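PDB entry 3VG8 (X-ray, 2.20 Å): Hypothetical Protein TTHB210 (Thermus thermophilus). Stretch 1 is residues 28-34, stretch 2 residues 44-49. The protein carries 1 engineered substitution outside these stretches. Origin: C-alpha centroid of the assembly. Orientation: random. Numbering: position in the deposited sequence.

Stretch 1 (28-34) LPEGPFL
Stretch 2 (44-49) KVVFMV

Two segments of one chain run antiparallel, their end-to-end directions 174° apart. Residues 44-49 are all strand, with extended phi/psi: Lys-44 is the most stretched at -162/161, Val-45 and Val-46 lie near -115/118, Phe-47 is -95/137, Met-48 -107/124 and Val-49 -135/133. The partner becomes strand only at Phe-33 (-93/143) and Leu-34 (-110/126); before that it is a loop with cis peptide bonds preceding both Pro-29 and Pro-32. The register sets Glu-30 beside Met-48, Pro-32 beside Phe-47, Phe-33 beside Val-46 and Leu-34 beside Val-45, with CA-CA distances of 4.7, 4.6, 4.9 and 4.8 Å.

Phe-33 and Val-46 form the hydrogen-bonded pair: Phe-33 N donates to Val-46 O at 2.8 Å, and Val-46 N to Phe-33 O at 2.7 Å, both nearly straight. Met-48 N donates to Glu-30 O at 3.0 Å (169°), so the loop keeps a backbone link before its strand begins. Glu-30 (-65/-40; chi1 m, chi2 p) is bonded through its main chain, its CA lying 3.5 Å from Met-48 O in a CA-H...O contact, while its side chain passes with CG 3.8 Å from Met-48 O and its end leads away.

Gly-31 adopts phi/psi 97/-132. A CB here would be jammed against the carbonyl oxygen of Glu-30 and crowded by Phe-33 N at 3.0 Å, so this bend calls for glycine.

The closest side-chain fit centres on Pro-32 (-74/158). Its CA-to-CB bond points toward the other strand, and the compact ring, puckered C-gamma endo, makes a bump for which Val-45 and Phe-47 offer a hollow. Pro-32 CB sits 3.5 Å from Val-45 CG1 and over a face of the Phe-47 ring, 3.7 Å from its centroid and 14° off the normal, a CH-pi contact. Phe-47 (chi1 m, chi2 88°) brings its ring nearer than its sideways CA-to-CB bond would suggest. Leu-34 (m, t) and Val-45 (chi1 t) are the non-hydrogen-bonded pair, on one face; the leucine's branched end closes the gap, Leu-34 CD2 4.0 Å from Val-45 CG2.

Phe-33 and Val-46 project from the other face, Phe-33 CB 4.2 Å from Val-46 CB, and the beta-branched valine (chi1 t) suits an extended backbone. The Phe-33 ring (chi1 m, chi2 68°) extends along the strand to Met-48, a selenomethionine, with Phe-33 CE1 3.7 Å from Met-48 CG. Met-48 coils m, m, m; its CB points toward the loop, 3.7 Å from Pro-29 O, whereas its end leads away. Flexible and apolar, it can fold beside the rigid ring.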

# COMPACT_ATOMS: atom_id res chain seq x y z
N LEU F 28 29.37 37.23 -6.80
CA LEU F 28 28.25 37.74 -6.03
C LEU F 28 27.71 39.00 -6.70
O LEU F 28 28.44 39.67 -7.42
CB LEU F 28 28.71 38.08 -4.60
CG LEU F 28 29.08 36.85 -3.77
CD1 LEU F 28 29.62 37.27 -2.41
CD2 LEU F 28 27.84 35.99 -3.60
N PRO F 29 26.43 39.35 -6.46
CA PRO F 29 25.46 38.68 -5.60
C PRO F 29 24.77 37.45 -6.21
O PRO F 29 24.24 36.61 -5.49
CB PRO F 29 24.45 39.79 -5.31
CG PRO F 29 24.36 40.44 -6.68
CD PRO F 29 25.83 40.54 -7.09
N GLU F 30 24.78 37.35 -7.53
CA GLU F 30 24.13 36.22 -8.20
C GLU F 30 24.72 34.84 -7.94
O GLU F 30 23.99 33.87 -7.81
CB GLU F 30 24.09 36.42 -9.71
CG GLU F 30 23.29 37.60 -10.17
CD GLU F 30 24.13 38.87 -10.21
OE1 GLU F 30 23.56 39.93 -10.55
OE2 GLU F 30 25.34 38.80 -9.91
N GLY F 31 26.05 34.76 -7.91
CA GLY F 31 26.70 33.48 -7.69
C GLY F 31 27.13 32.83 -8.99
O GLY F 31 27.65 33.51 -9.87
N PRO F 32 26.82 31.54 -9.20
CA PRO F 32 26.09 30.63 -8.31
C PRO F 32 26.77 30.08 -7.06
O PRO F 32 28.00 30.03 -6.95
CB PRO F 32 25.67 29.51 -9.26
CG PRO F 32 26.88 29.38 -10.13
CD PRO F 32 27.27 30.83 -10.41
N PHE F 33 25.93 29.67 -6.11
CA PHE F 33 26.39 29.06 -4.87
C PHE F 33 26.37 27.55 -5.12
O PHE F 33 25.48 27.02 -5.81
CB PHE F 33 25.45 29.38 -3.72
CG PHE F 33 25.53 30.80 -3.24
CD1 PHE F 33 25.08 31.84 -4.05
CD2 PHE F 33 26.00 31.09 -1.96
CE1 PHE F 33 25.11 33.15 -3.58
CE2 PHE F 33 26.02 32.40 -1.48
CZ PHE F 33 25.57 33.43 -2.29
N LEU F 34 27.37 26.85 -4.58
CA LEU F 34 27.45 25.41 -4.73
C LEU F 34 27.15 24.80 -3.36
O LEU F 34 27.76 25.17 -2.36
CB LEU F 34 28.84 25.02 -5.21
CG LEU F 34 29.34 25.76 -6.46
CD1 LEU F 34 30.79 25.38 -6.74
CD2 LEU F 34 28.48 25.41 -7.66
N LYS F 44 23.80 20.74 -5.56
CA LYS F 44 23.12 21.71 -6.41
C LYS F 44 23.86 23.01 -6.61
O LYS F 44 24.74 23.35 -5.84
CB LYS F 44 21.71 22.00 -5.88
CG LYS F 44 21.63 22.60 -4.47
CD LYS F 44 20.15 22.82 -4.08
CE LYS F 44 19.93 23.13 -2.60
NZ LYS F 44 18.47 23.17 -2.24
N VAL F 45 23.46 23.72 -7.66
CA VAL F 45 24.01 24.99 -8.09
C VAL F 45 22.88 26.02 -7.94
O VAL F 45 21.83 25.91 -8.59
CB VAL F 45 24.44 24.87 -9.56
CG1 VAL F 45 24.98 26.18 -10.07
CG2 VAL F 45 25.47 23.77 -9.67
N VAL F 46 23.09 27.03 -7.10
CA VAL F 46 22.05 28.01 -6.81
C VAL F 46 22.31 29.46 -7.24
O VAL F 46 23.25 30.08 -6.78
CB VAL F 46 21.75 28.00 -5.28
CG1 VAL F 46 20.60 28.94 -4.96
CG2 VAL F 46 21.44 26.60 -4.82
N PHE F 47 21.47 29.98 -8.14
CA PHE F 47 21.58 31.38 -8.58
C PHE F 47 20.61 32.21 -7.73
O PHE F 47 19.48 31.80 -7.48
CB PHE F 47 21.18 31.53 -10.05
CG PHE F 47 22.11 30.84 -10.99
CD1 PHE F 47 21.91 29.51 -11.32
CD2 PHE F 47 23.23 31.50 -11.49
CE1 PHE F 47 22.82 28.84 -12.13
CE2 PHE F 47 24.14 30.84 -12.29
CZ PHE F 47 23.93 29.51 -12.61
N MSE F 48 21.06 33.38 -7.28
CA MSE F 48 20.24 34.27 -6.46
C MSE F 48 19.81 35.46 -7.29
O MSE F 48 20.67 36.16 -7.83
CB MSE F 48 21.05 34.82 -5.29
CG MSE F 48 21.58 33.80 -4.33
SE MSE F 48 20.09 33.03 -3.43
CE MSE F 48 19.36 34.64 -2.60
N VAL F 49 18.50 35.70 -7.39
CA VAL F 49 18.03 36.87 -8.14
C VAL F 49 16.93 37.63 -7.40
O VAL F 49 15.97 37.04 -6.90
CB VAL F 49 17.50 36.51 -9.57
CG1 VAL F 49 18.62 35.87 -10.38
CG2 VAL F 49 16.31 35.59 -9.48